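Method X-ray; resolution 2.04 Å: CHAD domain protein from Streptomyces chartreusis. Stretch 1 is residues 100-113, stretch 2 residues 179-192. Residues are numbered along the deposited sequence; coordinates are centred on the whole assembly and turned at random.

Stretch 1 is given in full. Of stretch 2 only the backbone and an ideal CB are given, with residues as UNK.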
# COMPACT_ATOMS: atom_id res chain seq x y z
N ALA A 100 -13.65 15.51 23.82
CA ALA A 100 -13.44 14.72 22.58
C ALA A 100 -12.63 13.41 22.82
O ALA A 100 -12.82 12.41 22.13
CB ALA A 100 -12.77 15.59 21.52
N MET A 101 -11.77 13.43 23.83
CA MET A 101 -10.70 12.42 23.95
C MET A 101 -11.19 10.99 24.06
O MET A 101 -10.76 10.11 23.31
CB MET A 101 -9.76 12.79 25.07
CG MET A 101 -8.70 13.78 24.60
SD MET A 101 -7.25 13.08 23.72
CE MET A 101 -7.88 11.80 22.63
N GLU A 102 -12.13 10.76 24.95
CA GLU A 102 -12.62 9.39 25.11
C GLU A 102 -13.04 8.81 23.75
O GLU A 102 -12.57 7.75 23.34
CB GLU A 102 -13.76 9.32 26.12
CG GLU A 102 -14.28 7.91 26.29
CD GLU A 102 -15.44 7.81 27.26
OE1 GLU A 102 -15.89 8.84 27.84
OE2 GLU A 102 -15.90 6.67 27.43
N HIS A 103 -13.92 9.52 23.07
CA HIS A 103 -14.44 9.14 21.75
C HIS A 103 -13.33 8.94 20.69
O HIS A 103 -13.37 7.99 19.94
CB HIS A 103 -15.48 10.21 21.28
CG HIS A 103 -15.69 10.26 19.80
ND1 HIS A 103 -16.50 9.36 19.13
CD2 HIS A 103 -15.18 11.09 18.85
CE1 HIS A 103 -16.48 9.64 17.84
NE2 HIS A 103 -15.70 10.69 17.64
N ALA A 104 -12.35 9.83 20.63
CA ALA A 104 -11.28 9.68 19.68
C ALA A 104 -10.57 8.31 19.87
O ALA A 104 -10.27 7.60 18.90
CB ALA A 104 -10.30 10.88 19.78
N TYR A 105 -10.29 7.95 21.11
CA TYR A 105 -9.63 6.67 21.41
C TYR A 105 -10.52 5.50 21.06
O TYR A 105 -10.04 4.49 20.45
CB TYR A 105 -9.18 6.57 22.87
CG TYR A 105 -8.01 7.46 23.19
CD1 TYR A 105 -6.81 7.35 22.49
CD2 TYR A 105 -8.07 8.41 24.21
CE1 TYR A 105 -5.74 8.17 22.78
CE2 TYR A 105 -7.00 9.23 24.50
CZ TYR A 105 -5.86 9.11 23.78
OH TYR A 105 -4.78 9.89 24.09
N THR A 106 -11.81 5.65 21.32
CA THR A 106 -12.79 4.59 20.97
C THR A 106 -12.88 4.39 19.47
O THR A 106 -12.88 3.26 19.00
CB THR A 106 -14.19 4.95 21.48
OG1 THR A 106 -14.12 5.27 22.87
CG2 THR A 106 -15.17 3.79 21.25
N ALA A 107 -12.95 5.47 18.70
CA ALA A 107 -13.07 5.32 17.24
C ALA A 107 -11.75 4.80 16.63
O ALA A 107 -11.74 4.00 15.69
CB ALA A 107 -13.46 6.63 16.61
N ARG A 108 -10.62 5.28 17.17
CA ARG A 108 -9.32 4.81 16.69
C ARG A 108 -9.15 3.28 16.86
O ARG A 108 -8.66 2.60 15.99
CB ARG A 108 -8.25 5.59 17.42
CG ARG A 108 -6.85 5.33 16.97
CD ARG A 108 -5.96 6.37 17.60
NE ARG A 108 -6.48 7.69 17.25
CZ ARG A 108 -6.48 8.75 18.06
NH1 ARG A 108 -5.97 8.70 19.28
NH2 ARG A 108 -6.98 9.89 17.61
N LEU A 109 -9.56 2.74 17.99
CA LEU A 109 -9.44 1.30 18.20
C LEU A 109 -10.24 0.56 17.17
O LEU A 109 -9.75 -0.36 16.49
CB LEU A 109 -9.91 0.92 19.61
CG LEU A 109 -9.94 -0.58 19.94
CD1 LEU A 109 -8.61 -1.27 19.62
CD2 LEU A 109 -10.29 -0.82 21.41
N GLU A 110 -11.49 0.97 17.03
CA GLU A 110 -12.35 0.38 16.01
C GLU A 110 -11.78 0.43 14.59
O GLU A 110 -11.78 -0.58 13.86
CB GLU A 110 -13.68 1.08 16.04
CG GLU A 110 -14.57 0.60 14.92
CD GLU A 110 -16.01 0.51 15.34
OE1 GLU A 110 -16.46 1.42 16.10
OE2 GLU A 110 -16.68 -0.47 14.89
N ARG A 111 -11.30 1.60 14.19
CA ARG A 111 -10.70 1.76 12.89
C ARG A 111 -9.54 0.78 12.75
O ARG A 111 -9.40 0.10 11.72
CB ARG A 111 -10.22 3.22 12.73
CG ARG A 111 -9.20 3.45 11.64
CD ARG A 111 -8.82 4.93 11.51
NE ARG A 111 -9.82 5.64 10.72
CZ ARG A 111 -9.83 5.73 9.40
NH1 ARG A 111 -8.85 5.25 8.63
NH2 ARG A 111 -10.82 6.40 8.84
N LEU A 112 -8.71 0.67 13.78
CA LEU A 112 -7.56 -0.21 13.67
C LEU A 112 -7.94 -1.70 13.67
O LEU A 112 -7.39 -2.50 12.89
CB LEU A 112 -6.54 0.10 14.77
CG LEU A 112 -5.81 1.45 14.60
CD1 LEU A 112 -5.12 1.91 15.88
CD2 LEU A 112 -4.78 1.46 13.48
N LEU A 113 -8.87 -2.09 14.53
CA LEU A 113 -9.33 -3.50 14.48
C LEU A 113 -9.99 -3.87 13.16
O LEU A 113 -9.68 -4.92 12.60
CB LEU A 113 -10.25 -3.85 15.65
CG LEU A 113 -9.51 -3.71 17.00
CD1 LEU A 113 -10.44 -3.95 18.19
CD2 LEU A 113 -8.32 -4.67 17.13
N UNK A 179 -3.21 -3.35 20.81
CA UNK A 179 -3.90 -2.09 20.60
C UNK A 179 -5.21 -2.00 21.42
O UNK A 179 -5.56 -0.95 21.95
CB UNK A 179 -4.20 -1.91 19.11
N UNK A 180 -5.95 -3.08 21.48
CA UNK A 180 -7.12 -3.11 22.34
C UNK A 180 -6.77 -2.76 23.80
O UNK A 180 -7.42 -1.92 24.42
CB UNK A 180 -7.77 -4.49 22.27
N UNK A 181 -5.71 -3.37 24.34
CA UNK A 181 -5.24 -3.04 25.67
C UNK A 181 -4.81 -1.59 25.77
O UNK A 181 -5.29 -0.87 26.64
CB UNK A 181 -4.08 -3.96 26.06
N UNK A 182 -3.93 -1.15 24.90
CA UNK A 182 -3.40 0.21 24.98
C UNK A 182 -4.43 1.33 24.80
O UNK A 182 -4.48 2.28 25.56
CB UNK A 182 -2.31 0.38 23.92
N UNK A 183 -5.26 1.20 23.79
CA UNK A 183 -6.28 2.19 23.52
C UNK A 183 -7.43 2.14 24.51
O UNK A 183 -8.06 3.15 24.76
CB UNK A 183 -6.82 2.00 22.10
N UNK A 184 -7.69 0.99 25.09
CA UNK A 184 -8.68 0.89 26.14
C UNK A 184 -8.25 1.58 27.41
O UNK A 184 -9.02 2.30 28.03
CB UNK A 184 -8.99 -0.58 26.43
N UNK A 185 -7.00 1.36 27.80
CA UNK A 185 -6.44 2.14 28.88
C UNK A 185 -6.55 3.62 28.63
O UNK A 185 -6.91 4.38 29.54
CB UNK A 185 -4.97 1.76 29.10
N UNK A 186 -6.12 4.05 27.44
CA UNK A 186 -6.16 5.47 27.03
C UNK A 186 -7.59 6.04 27.17
O UNK A 186 -7.78 7.13 27.68
CB UNK A 186 -5.67 5.62 25.59
N UNK A 187 -8.56 5.24 26.75
CA UNK A 187 -9.95 5.61 26.77
C UNK A 187 -10.43 5.79 28.19
O UNK A 187 -11.00 6.83 28.52
CB UNK A 187 -10.80 4.56 26.04
N UNK A 188 -10.22 4.78 29.02
CA UNK A 188 -10.64 4.78 30.43
C UNK A 188 -9.98 5.93 31.15
O UNK A 188 -10.62 6.65 31.93
CB UNK A 188 -10.29 3.46 31.11
N UNK A 189 -8.71 6.15 30.85
CA UNK A 189 -8.03 7.31 31.44
C UNK A 189 -8.67 8.65 31.01
O UNK A 189 -8.89 9.55 31.85
CB UNK A 189 -6.55 7.29 31.05
N UNK A 190 -8.96 8.78 29.72
CA UNK A 190 -9.64 9.93 29.14
C UNK A 190 -11.01 10.12 29.75
O UNK A 190 -11.42 11.25 30.01
CB UNK A 190 -9.76 9.77 27.62
N UNK A 191 -11.74 9.01 29.92
CA UNK A 191 -13.09 9.08 30.44
C UNK A 191 -13.06 9.67 31.85
O UNK A 191 -13.82 10.60 32.17
CB UNK A 191 -13.74 7.70 30.44
N UNK A 192 -12.18 9.16 32.71
CA UNK A 192 -12.16 9.63 34.08
C UNK A 192 -11.62 11.08 34.15
O UNK A 192 -12.20 11.91 34.89
CB UNK A 192 -11.31 8.69 34.94

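Residues 179-192 form one helix that runs nearly antiparallel to helix 100-113, at 165°, with the axes 8.0 Å apart at closest approach; phi and psi are helical throughout, so stretch 1 is what distinguishes the positions.

At 179 the CA-to-CB bond points toward stretch 1, and the ideal CB lies 4.5 Å from Leu109 CD1, with Leu112 and Leu113 methyls slightly farther off. Any mid-sized aliphatic would suit; the residue is Leu179, whose CD2 comes within 4.4 Å of Leu112 CD1.

Position 180 points sideways beside the Leu109 methyls, where an apolar or a small polar group could stand. It is Asp180, whose CA packs 3.6 Å from Leu109 CD1 and whose OD1 lies 3.7 Å from Leu109 CD2, a plain contact with no polar partner in stretch 1.

Positions 181 and 182 meet nothing of stretch 1 and leave the choice open; they are Arg181 and Gln182.

Position 183 points toward a hollow between Tyr105, Arg108, Leu109 and Leu112, its ideal CB 4.1 Å from Leu109 CB. A branched aliphatic or methionine could fill it. Leu183 does so as a knob, with CD1 3.9 Å from Leu112 CD1 and CD2 3.8 Å from Tyr105 CD1.

Position 184 points away, and many residues would serve. Thr184 turns its OG1 back to Asp180 O in a very short 2.5 Å hydrogen bond and, with 179, 180 and 183, surrounds the Leu109 knob.

Position 185 is out of reach, so almost any helix-compatible residue would suit; it is Leu185. At 186 the ideal CB is already 3.7 Å from Tyr105 CD1, which favours a small residue. Ala186 places its CB over the ring face, 3.6 Å from the Tyr105 centroid and 6° off the normal, a CH-pi contact.

Position 187 points sideways, its ideal CB 4.1 Å from Tyr105 CB and 4.7 Å from Thr106 OG1; an extended basic or polar chain could reach the Glu102 carboxylate. Arg187 extends with chi1 to chi3 all t; its CG packs 3.8 Å from Glu102 CG, Thr106 OG1 lies over one guanidinium face, and NE forms a long salt bridge, 3.9 Å, with Glu102 OE2.

Stretch 1 places no demand on 188 and 189, where most helix-compatible residues would suit; Thr188 and Arg189 make no contact with it.

Position 190 points toward the backbone of stretch 1, its ideal CB 3.7 Å from Glu102 N and 4.0 Å from Met101 CB, again favouring a small side chain. Ala190 fits, its CB at the edge of the Tyr105 ring.

Position 191 points sideways, its ideal CB 3.6 Å from Glu102 OE1, favouring a short-reach donor such as histidine or asparagine. His191 donates from ND1 to Glu102 OE1 at 2.8 Å and 162°, the carboxylate oxygen lying near the ring plane.

Position 192 points away and is equally unconstrained; it is Ser192.

Stretch 2 179-192: LDRQLTLARTRAHS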
# COMPACT_ATOMS: atom_id res chain seq x y z
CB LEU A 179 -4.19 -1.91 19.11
CG LEU A 179 -2.93 -1.70 18.25
CD1 LEU A 179 -3.26 -1.93 16.80
CD2 LEU A 179 -2.34 -0.30 18.41
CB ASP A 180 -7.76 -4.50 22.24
CG ASP A 180 -9.08 -4.60 22.98
OD1 ASP A 180 -9.50 -3.68 23.67
OD2 ASP A 180 -9.71 -5.64 22.86
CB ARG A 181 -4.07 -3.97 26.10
CG ARG A 181 -3.56 -3.71 27.51
CD ARG A 181 -2.42 -4.65 27.95
NE ARG A 181 -1.38 -3.89 28.69
CZ ARG A 181 -1.34 -3.63 30.01
NH1 ARG A 181 -2.29 -4.09 30.84
NH2 ARG A 181 -0.33 -2.89 30.52
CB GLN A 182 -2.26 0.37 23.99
CG GLN A 182 -1.00 -0.40 24.42
CD GLN A 182 0.17 -0.15 23.47
OE1 GLN A 182 0.02 0.54 22.42
NE2 GLN A 182 1.34 -0.71 23.82
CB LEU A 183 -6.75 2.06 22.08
CG LEU A 183 -5.64 2.52 21.10
CD1 LEU A 183 -5.93 2.06 19.67
CD2 LEU A 183 -5.51 4.05 21.11
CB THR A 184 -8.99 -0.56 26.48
OG1 THR A 184 -9.59 -1.15 25.33
CG2 THR A 184 -10.02 -0.65 27.64
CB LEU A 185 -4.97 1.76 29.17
CG LEU A 185 -4.83 0.36 29.78
CD1 LEU A 185 -3.37 -0.08 29.76
CD2 LEU A 185 -5.44 0.31 31.18
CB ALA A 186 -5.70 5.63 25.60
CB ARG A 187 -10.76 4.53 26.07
CG ARG A 187 -12.27 4.63 26.23
CD ARG A 187 -12.96 3.44 25.59
NE ARG A 187 -14.34 3.34 26.04
CZ ARG A 187 -15.25 2.49 25.55
NH1 ARG A 187 -14.94 1.65 24.57
NH2 ARG A 187 -16.49 2.49 26.07
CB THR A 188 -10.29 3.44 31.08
OG1 THR A 188 -11.02 2.42 30.40
CG2 THR A 188 -10.73 3.37 32.49
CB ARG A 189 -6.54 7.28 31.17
CG ARG A 189 -5.83 8.54 31.57
CD ARG A 189 -4.35 8.27 31.54
NE ARG A 189 -3.60 9.47 31.84
CZ ARG A 189 -2.28 9.52 31.94
NH1 ARG A 189 -1.53 8.42 31.73
NH2 ARG A 189 -1.70 10.66 32.23
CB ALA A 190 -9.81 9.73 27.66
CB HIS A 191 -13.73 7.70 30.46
CG HIS A 191 -15.08 7.65 31.11
ND1 HIS A 191 -16.24 8.05 30.47
CD2 HIS A 191 -15.47 7.19 32.33
CE1 HIS A 191 -17.27 7.84 31.27
NE2 HIS A 191 -16.83 7.33 32.41
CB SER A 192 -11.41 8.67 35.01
OG SER A 192 -10.15 8.38 34.51
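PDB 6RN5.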